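Local atomic coordinates of PHO85 cyclin-10 (Saccharomyces cerevisiae, PDB entry 4KRD), a protein that serves as a cyclin partner of the cyclin-dependent kinase Pho85, directing it to phosphorylate and restrain glycogen synthase Gsy2 and so limit glycogen accumulation. Residues N19-G24 and N120-K125; E48-L53 and L112-D117. One frame throughout, in Å; residues are numbered along the deposited sequence.

Interaction 1: residues N19-G24 and N120-K125; sequences NPLLHG and NILQLK
The imidazole of His23 meets the side-chain amide of Asn120 at its ND1 edge, where ND1 donates to OD1 over 2.8 Å. The bond is of normal length but bent, with an angle of 141° at the hydrogen: OD1 is tilted out of the ring plane, and ND1 in turn lies above the carbonyl plane, so it is not aimed at a lone pair. Ring and amide planes stand 46° apart, and the two side chains cross at about a right angle. Asn120 reaches across because its CG is anti to its own carbonyl carbon (chi1 -81°), which swings the amide over to the histidine. Pro20 CA lies over the centre of one ring face, 3.9 Å above the plane, and backs the imidazole on that side. Histidine suits the place because a flat ring can rest on Pro20 by a face while an N-H at its edge donates to Asn120. With an alanine here, Asn120 OD1 would probably lose this donor and its amide be freer to rotate.

The segment 19-24 precedes the first long helix of the cyclin domain, 36-54, and makes a short 3-10 turn opened by an Asx turn: Asn19 OD1 accepts from Leu21 N at 3.0 Å, while Asn19 ND2 is held by Lys184 O and Thr111 OG1. Asparagine suits the place because one amide both accepts and donates. From this turn Leu21 extends CD2 to CD1 of Leu122, 4.0 Å away, the two leucines crossing nearly perpendicularly. Both are buried and branched, and both also touch Leu114.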
ATOM      1  N   ASN B  19       6.316 -13.876  -7.732  1.00 37.24           N
ATOM      2  CA  ASN B  19       7.633 -13.527  -8.221  1.00 36.34           C
ATOM      3  C   ASN B  19       8.401 -14.848  -8.310  1.00 39.37           C
ATOM      4  O   ASN B  19       8.490 -15.572  -7.318  1.00 42.34           O
ATOM      5  CB  ASN B  19       8.309 -12.537  -7.274  1.00 35.15           C
ATOM      6  CG  ASN B  19       9.646 -12.041  -7.809  1.00 39.85           C
ATOM      7  OD1 ASN B  19      10.409 -12.814  -8.387  1.00 38.58           O
ATOM      8  ND2 ASN B  19       9.923 -10.738  -7.639  1.00 34.01           N
ATOM      9  N   PRO B  20       8.888 -15.196  -9.512  1.00 40.24           N
ATOM     10  CA  PRO B  20       9.589 -16.466  -9.777  1.00 40.61           C
ATOM     11  C   PRO B  20      10.694 -16.756  -8.758  1.00 40.15           C
ATOM     12  O   PRO B  20      11.042 -17.920  -8.521  1.00 42.89           O
ATOM     13  CB  PRO B  20      10.211 -16.232 -11.153  1.00 44.72           C
ATOM     14  CG  PRO B  20       9.314 -15.237 -11.799  1.00 46.86           C
ATOM     15  CD  PRO B  20       8.855 -14.329 -10.704  1.00 39.16           C
ATOM     16  N   LEU B  21      11.235 -15.703  -8.154  1.00 35.37           N
ATOM     17  CA  LEU B  21      12.270 -15.844  -7.142  1.00 40.23           C
ATOM     18  C   LEU B  21      11.723 -16.537  -5.904  1.00 44.29           C
ATOM     19  O   LEU B  21      12.485 -16.974  -5.042  1.00 48.68           O
ATOM     20  CB  LEU B  21      12.806 -14.471  -6.738  1.00 41.83           C
ATOM     21  CG  LEU B  21      13.580 -13.704  -7.807  1.00 38.40           C
ATOM     22  CD1 LEU B  21      13.913 -12.296  -7.314  1.00 33.66           C
ATOM     23  CD2 LEU B  21      14.837 -14.477  -8.170  1.00 39.74           C
ATOM     24  N   LEU B  22      10.403 -16.625  -5.809  1.00 32.61           N
ATOM     25  CA  LEU B  22       9.773 -17.253  -4.653  1.00 37.77           C
ATOM     26  C   LEU B  22       9.419 -18.721  -4.890  1.00 41.00           C
ATOM     27  O   LEU B  22       8.917 -19.388  -3.988  1.00 39.72           O
ATOM     28  CB  LEU B  22       8.501 -16.500  -4.260  1.00 40.68           C
ATOM     29  CG  LEU B  22       8.613 -14.998  -4.000  1.00 43.59           C
ATOM     30  CD1 LEU B  22       7.318 -14.486  -3.385  1.00 40.49           C
ATOM     31  CD2 LEU B  22       9.781 -14.702  -3.098  1.00 36.95           C
ATOM     32  N   HIS B  23       9.635 -19.213  -6.105  1.00 45.15           N
ATOM     33  CA  HIS B  23       9.282 -20.592  -6.411  1.00 50.86           C
ATOM     34  C   HIS B  23       9.951 -21.518  -5.405  1.00 54.03           C
ATOM     35  O   HIS B  23      11.162 -21.451  -5.210  1.00 54.90           O
ATOM     36  CB  HIS B  23       9.683 -20.963  -7.840  1.00 54.41           C
ATOM     37  CG  HIS B  23       8.743 -20.440  -8.882  1.00 59.82           C
ATOM     38  ND1 HIS B  23       9.030 -20.468 -10.231  1.00 60.55           N
ATOM     39  CD2 HIS B  23       7.516 -19.874  -8.772  1.00 59.02           C
ATOM     40  CE1 HIS B  23       8.023 -19.947 -10.906  1.00 60.76           C
ATOM     41  NE2 HIS B  23       7.091 -19.574 -10.045  1.00 62.31           N
ATOM     42  N   GLY B  24       9.150 -22.351  -4.746  1.00 57.57           N
ATOM     43  CA  GLY B  24       9.656 -23.293  -3.763  1.00 56.95           C
ATOM     44  C   GLY B  24       9.496 -22.861  -2.316  1.00 61.44           C
ATOM     45  O   GLY B  24       9.667 -23.667  -1.398  1.00 65.38           O
ATOM     46  N   ASN B 120      13.056 -23.372 -13.231  1.00 43.50           N
ATOM     47  CA  ASN B 120      13.323 -22.862 -11.883  1.00 37.66           C
ATOM     48  C   ASN B 120      14.802 -22.656 -11.541  1.00 38.49           C
ATOM     49  O   ASN B 120      15.163 -22.646 -10.372  1.00 40.08           O
ATOM     50  CB  ASN B 120      12.671 -23.741 -10.821  1.00 44.03           C
ATOM     51  CG  ASN B 120      11.196 -23.427 -10.637  1.00 54.25           C
ATOM     52  OD1 ASN B 120      10.673 -22.488 -11.232  1.00 55.85           O
ATOM     53  ND2 ASN B 120      10.522 -24.209  -9.806  1.00 55.14           N
ATOM     54  N   ILE B 121      15.641 -22.477 -12.556  1.00 38.45           N
ATOM     55  CA  ILE B 121      17.058 -22.209 -12.327  1.00 40.31           C
ATOM     56  C   ILE B 121      17.329 -20.710 -12.258  1.00 38.39           C
ATOM     57  O   ILE B 121      16.905 -19.946 -13.125  1.00 39.06           O
ATOM     58  CB  ILE B 121      17.952 -22.840 -13.424  1.00 42.30           C
ATOM     59  CG1 ILE B 121      17.601 -24.319 -13.606  1.00 41.14           C
ATOM     60  CG2 ILE B 121      19.434 -22.662 -13.084  1.00 37.86           C
ATOM     61  CD1 ILE B 121      17.628 -25.107 -12.323  1.00 38.61           C
ATOM     62  N   LEU B 122      18.052 -20.302 -11.224  1.00 39.37           N
ATOM     63  CA  LEU B 122      18.383 -18.900 -11.003  1.00 40.11           C
ATOM     64  C   LEU B 122      19.214 -18.381 -12.178  1.00 42.75           C
ATOM     65  O   LEU B 122      20.089 -19.083 -12.689  1.00 40.24           O
ATOM     66  CB  LEU B 122      19.161 -18.785  -9.692  1.00 41.41           C
ATOM     67  CG  LEU B 122      19.024 -17.591  -8.762  1.00 45.70           C
ATOM     68  CD1 LEU B 122      17.564 -17.373  -8.355  1.00 36.53           C
ATOM     69  CD2 LEU B 122      19.911 -17.798  -7.541  1.00 40.42           C
ATOM     70  N   GLN B 123      18.924 -17.162 -12.618  1.00 35.99           N
ATOM     71  CA  GLN B 123      19.642 -16.533 -13.729  1.00 35.77           C
ATOM     72  C   GLN B 123      19.961 -15.086 -13.384  1.00 43.76           C
ATOM     73  O   GLN B 123      19.140 -14.402 -12.770  1.00 36.65           O
ATOM     74  CB  GLN B 123      18.796 -16.536 -15.002  1.00 40.97           C
ATOM     75  CG  GLN B 123      18.483 -17.906 -15.571  1.00 45.14           C
ATOM     76  CD  GLN B 123      19.725 -18.630 -16.032  1.00 51.24           C
ATOM     77  OE1 GLN B 123      20.584 -18.056 -16.706  1.00 53.02           O
ATOM     78  NE2 GLN B 123      19.829 -19.899 -15.668  1.00 50.54           N
ATOM     79  N   LEU B 124      21.142 -14.619 -13.786  1.00 35.51           N
ATOM     80  CA  LEU B 124      21.504 -13.215 -13.657  1.00 33.59           C
ATOM     81  C   LEU B 124      20.894 -12.409 -14.800  1.00 38.59           C
ATOM     82  O   LEU B 124      21.066 -12.746 -15.971  1.00 40.58           O
ATOM     83  CB  LEU B 124      23.033 -13.046 -13.641  1.00 41.95           C
ATOM     84  CG  LEU B 124      23.535 -11.639 -13.300  1.00 42.08           C
ATOM     85  CD1 LEU B 124      23.252 -11.317 -11.843  1.00 36.82           C
ATOM     86  CD2 LEU B 124      25.031 -11.470 -13.603  1.00 42.22           C
ATOM     87  N   LYS B 125      20.178 -11.341 -14.445  1.00 35.63           N
ATOM     88  CA  LYS B 125      19.482 -10.490 -15.398  1.00 38.39           C
ATOM     89  C   LYS B 125      20.348  -9.346 -15.885  1.00 34.77           C
ATOM     90  O   LYS B 125      20.246  -8.937 -17.029  1.00 44.06           O
ATOM     91  CB  LYS B 125      18.217  -9.880 -14.745  1.00 39.32           C
ATOM     92  CG  LYS B 125      17.023 -10.795 -14.712  1.00 42.95           C
ATOM     93  CD  LYS B 125      15.936 -10.275 -13.749  1.00 40.35           C
ATOM     94  CE  LYS B 125      15.647  -8.803 -13.948  1.00 41.14           C
ATOM     95  NZ  LYS B 125      14.524  -8.365 -13.070  1.00 38.07           N
TER

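Interaction 2: residues E48-L53 and L112-D117; sequences ELLLKL and LFLTRD
Leu50 sends its two methyl groups to two consecutive residues, Phe113 and Leu114, and the contact is wholly apolar. Against the aromatic side chain, CD1 of Leu50 approaches CD2 of Phe113 at 3.9 Å, coming in obliquely to the ring, while CD2 of Leu50 lies 3.9 Å from CB of Phe113. Both methyls thus gather at the CB end of Phe113, CD1 slanting in toward the ring. One face of the ring is covered by Leu112, whose CG stands 3.9 Å from the plane, nearer the rim than the centre. Phenylalanine suits the place because its broad apolar ring can meet several neighbours together, Leu128 and Met136 of helix 130-148 among them.

Between the aliphatic side chains, CD2 of Leu50 meets CG of Leu114 at 4.1 Å, again at a slant. The fork of Leu50 is put there by its first torsion, with CG beside the backbone N and anti to the carbonyl carbon (chi1 -70°). Leucine suits this helix position because a branched end can serve two partners at once. All three residues are buried.

The two partners lie on either side of a change in the backbone: Phe113 ends helix 99-113, and Leu114, the first residue to leave helical angles, opens strand 114-116. Leu50 therefore packs helix 36-54 of the cyclin domain against the junction itself. Around it, Leu124 of strand 122-124 touches Leu50, and Leu122 of the same strand touches Leu114. Helix 189-203 flanks the same region, with Leu199 and Leu202 against Leu49, one residue before Leu50.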
ATOM      1  N   GLU B  48      28.116  -8.895  -2.691  1.00 41.11           N
ATOM      2  CA  GLU B  48      29.380  -9.525  -3.067  1.00 42.29           C
ATOM      3  C   GLU B  48      29.191 -10.664  -4.056  1.00 41.90           C
ATOM      4  O   GLU B  48      29.968 -10.794  -4.993  1.00 40.74           O
ATOM      5  CB  GLU B  48      30.155  -9.979  -1.830  1.00 44.22           C
ATOM      6  CG  GLU B  48      30.670  -8.800  -1.022  1.00 51.79           C
ATOM      7  CD  GLU B  48      31.251  -9.202   0.323  1.00 68.03           C
ATOM      8  OE1 GLU B  48      31.422 -10.426   0.564  1.00 62.92           O
ATOM      9  OE2 GLU B  48      31.533  -8.285   1.135  1.00 69.24           O
ATOM     10  N   LEU B  49      28.151 -11.478  -3.869  1.00 42.20           N
ATOM     11  CA  LEU B  49      27.911 -12.599  -4.786  1.00 38.36           C
ATOM     12  C   LEU B  49      27.404 -12.155  -6.153  1.00 41.05           C
ATOM     13  O   LEU B  49      27.793 -12.708  -7.182  1.00 37.82           O
ATOM     14  CB  LEU B  49      26.995 -13.647  -4.158  1.00 38.74           C
ATOM     15  CG  LEU B  49      27.616 -14.346  -2.950  1.00 44.18           C
ATOM     16  CD1 LEU B  49      26.621 -15.238  -2.244  1.00 44.04           C
ATOM     17  CD2 LEU B  49      28.862 -15.144  -3.370  1.00 52.45           C
ATOM     18  N   LEU B  50      26.553 -11.133  -6.180  1.00 37.39           N
ATOM     19  CA  LEU B  50      26.127 -10.585  -7.456  1.00 37.01           C
ATOM     20  C   LEU B  50      27.332 -10.047  -8.233  1.00 33.18           C
ATOM     21  O   LEU B  50      27.422 -10.202  -9.449  1.00 38.06           O
ATOM     22  CB  LEU B  50      25.079  -9.486  -7.240  1.00 32.46           C
ATOM     23  CG  LEU B  50      23.758 -10.065  -6.751  1.00 31.17           C
ATOM     24  CD1 LEU B  50      22.794  -8.942  -6.320  1.00 31.11           C
ATOM     25  CD2 LEU B  50      23.174 -10.920  -7.867  1.00 30.97           C
ATOM     26  N   LEU B  51      28.232  -9.383  -7.525  1.00 36.48           N
ATOM     27  CA  LEU B  51      29.459  -8.880  -8.136  1.00 38.45           C
ATOM     28  C   LEU B  51      30.252 -10.043  -8.736  1.00 40.32           C
ATOM     29  O   LEU B  51      30.691  -9.974  -9.877  1.00 43.15           O
ATOM     30  CB  LEU B  51      30.305  -8.134  -7.104  1.00 42.95           C
ATOM     31  CG  LEU B  51      29.845  -6.719  -6.749  1.00 42.65           C
ATOM     32  CD1 LEU B  51      30.567  -6.204  -5.512  1.00 47.75           C
ATOM     33  CD2 LEU B  51      30.052  -5.778  -7.932  1.00 40.38           C
ATOM     34  N   LYS B  52      30.404 -11.116  -7.969  1.00 40.42           N
ATOM     35  CA  LYS B  52      31.071 -12.322  -8.462  1.00 48.11           C
ATOM     36  C   LYS B  52      30.422 -12.872  -9.733  1.00 53.02           C
ATOM     37  O   LYS B  52      31.096 -13.089 -10.740  1.00 52.78           O
ATOM     38  CB  LYS B  52      31.094 -13.406  -7.385  1.00 48.25           C
ATOM     39  CG  LYS B  52      32.127 -13.186  -6.301  1.00 55.16           C
ATOM     40  CD  LYS B  52      32.425 -14.485  -5.554  1.00 66.82           C
ATOM     41  CE  LYS B  52      33.490 -14.281  -4.479  1.00 69.28           C
ATOM     42  NZ  LYS B  52      33.043 -13.331  -3.413  1.00 67.08           N
ATOM     43  N   LEU B  53      29.114 -13.102  -9.683  1.00 46.11           N
ATOM     44  CA  LEU B  53      28.377 -13.615 -10.830  1.00 43.61           C
ATOM     45  C   LEU B  53      28.498 -12.721 -12.056  1.00 49.06           C
ATOM     46  O   LEU B  53      28.480 -13.210 -13.183  1.00 49.52           O
ATOM     47  CB  LEU B  53      26.894 -13.752 -10.479  1.00 47.17           C
ATOM     48  CG  LEU B  53      26.374 -15.097  -9.987  1.00 53.61           C
ATOM     49  CD1 LEU B  53      27.184 -15.602  -8.804  1.00 52.49           C
ATOM     50  CD2 LEU B  53      24.898 -14.943  -9.624  1.00 50.85           C
ATOM     51  N   LEU B 112      16.001  -7.022  -8.773  1.00 26.62           N
ATOM     52  CA  LEU B 112      16.616  -6.284  -9.869  1.00 28.05           C
ATOM     53  C   LEU B 112      17.576  -7.182 -10.675  1.00 32.76           C
ATOM     54  O   LEU B 112      17.614  -7.136 -11.918  1.00 29.03           O
ATOM     55  CB  LEU B 112      17.359  -5.054  -9.331  1.00 29.48           C
ATOM     56  CG  LEU B 112      18.121  -4.162 -10.322  1.00 32.02           C
ATOM     57  CD1 LEU B 112      17.269  -3.774 -11.540  1.00 33.57           C
ATOM     58  CD2 LEU B 112      18.711  -2.916  -9.629  1.00 35.44           C
ATOM     59  N   PHE B 113      18.354  -8.002  -9.976  1.00 28.77           N
ATOM     60  CA  PHE B 113      19.480  -8.685 -10.645  1.00 28.07           C
ATOM     61  C   PHE B 113      19.226 -10.153 -10.997  1.00 32.16           C
ATOM     62  O   PHE B 113      19.932 -10.722 -11.827  1.00 37.17           O
ATOM     63  CB  PHE B 113      20.768  -8.542  -9.818  1.00 30.96           C
ATOM     64  CG  PHE B 113      21.315  -7.143  -9.799  1.00 34.42           C
ATOM     65  CD1 PHE B 113      21.975  -6.634 -10.902  1.00 34.46           C
ATOM     66  CD2 PHE B 113      21.142  -6.324  -8.694  1.00 32.22           C
ATOM     67  CE1 PHE B 113      22.459  -5.336 -10.901  1.00 35.51           C
ATOM     68  CE2 PHE B 113      21.633  -5.025  -8.695  1.00 33.37           C
ATOM     69  CZ  PHE B 113      22.288  -4.536  -9.805  1.00 37.49           C
ATOM     70  N   LEU B 114      18.226 -10.762 -10.365  1.00 29.78           N
ATOM     71  CA  LEU B 114      17.972 -12.193 -10.518  1.00 31.42           C
ATOM     72  C   LEU B 114      16.558 -12.518 -10.974  1.00 40.01           C
ATOM     73  O   LEU B 114      15.584 -11.880 -10.546  1.00 34.32           O
ATOM     74  CB  LEU B 114      18.203 -12.917  -9.183  1.00 29.22           C
ATOM     75  CG  LEU B 114      19.612 -12.872  -8.571  1.00 33.93           C
ATOM     76  CD1 LEU B 114      19.564 -13.253  -7.091  1.00 36.55           C
ATOM     77  CD2 LEU B 114      20.552 -13.783  -9.340  1.00 37.87           C
ATOM     78  N   THR B 115      16.449 -13.532 -11.825  1.00 29.48           N
ATOM     79  CA  THR B 115      15.170 -14.186 -12.077  1.00 32.12           C
ATOM     80  C   THR B 115      15.380 -15.711 -12.069  1.00 37.55           C
ATOM     81  O   THR B 115      16.466 -16.191 -11.707  1.00 36.39           O
ATOM     82  CB  THR B 115      14.571 -13.718 -13.427  1.00 35.58           C
ATOM     83  OG1 THR B 115      13.239 -14.223 -13.574  1.00 33.72           O
ATOM     84  CG2 THR B 115      15.427 -14.204 -14.589  1.00 39.20           C
ATOM     85  N   ARG B 116      14.351 -16.467 -12.434  1.00 34.99           N
ATOM     86  CA  ARG B 116      14.481 -17.904 -12.659  1.00 38.37           C
ATOM     87  C   ARG B 116      13.965 -18.221 -14.036  1.00 43.38           C
ATOM     88  O   ARG B 116      12.986 -17.630 -14.480  1.00 42.61           O
ATOM     89  CB  ARG B 116      13.680 -18.717 -11.655  1.00 37.78           C
ATOM     90  CG  ARG B 116      14.185 -18.666 -10.246  1.00 38.05           C
ATOM     91  CD  ARG B 116      13.411 -19.636  -9.380  1.00 35.69           C
ATOM     92  NE  ARG B 116      13.796 -19.502  -7.985  1.00 33.60           N
ATOM     93  CZ  ARG B 116      14.882 -20.066  -7.472  1.00 45.32           C
ATOM     94  NH1 ARG B 116      15.670 -20.804  -8.247  1.00 39.72           N
ATOM     95  NH2 ARG B 116      15.173 -19.905  -6.189  1.00 46.90           N
ATOM     96  N   ASP B 117      14.612 -19.166 -14.709  1.00 46.71           N
ATOM     97  CA  ASP B 117      14.185 -19.563 -16.043  1.00 44.32           C
ATOM     98  C   ASP B 117      13.052 -20.581 -15.969  1.00 45.76           C
ATOM     99  O   ASP B 117      12.476 -20.807 -14.900  1.00 45.67           O
ATOM    100  CB  ASP B 117      15.369 -20.100 -16.861  1.00 47.69           C
ATOM    101  CG  ASP B 117      15.896 -21.432 -16.346  1.00 47.02           C
ATOM    102  OD1 ASP B 117      15.226 -22.094 -15.522  1.00 45.40           O
ATOM    103  OD2 ASP B 117      16.996 -21.828 -16.781  1.00 53.34           O
TER

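The centres of the two contacts lie 10 Å apart, and the antiparallel pair of strands 114-116 and 122-124 joins them. Lys125 N lies 2.7 Å from Phe113 O, and Gln123 N lies 2.8 Å from Thr115 O, both probable hydrogen bonds, which tie interaction 1's strand to the helix end and strand of interaction 2. Arg116 links the turn between the strands to helix 189-203: its NH1 bonds to Asn120 O, and its NH2 forms a salt bridge with Glu201. Both segments of interaction 2 fall within the chain span that interaction 1 closes. Leu114 is common ground: Leu21 of the N-terminal segment and Leu50 of helix 36-54 both touch it.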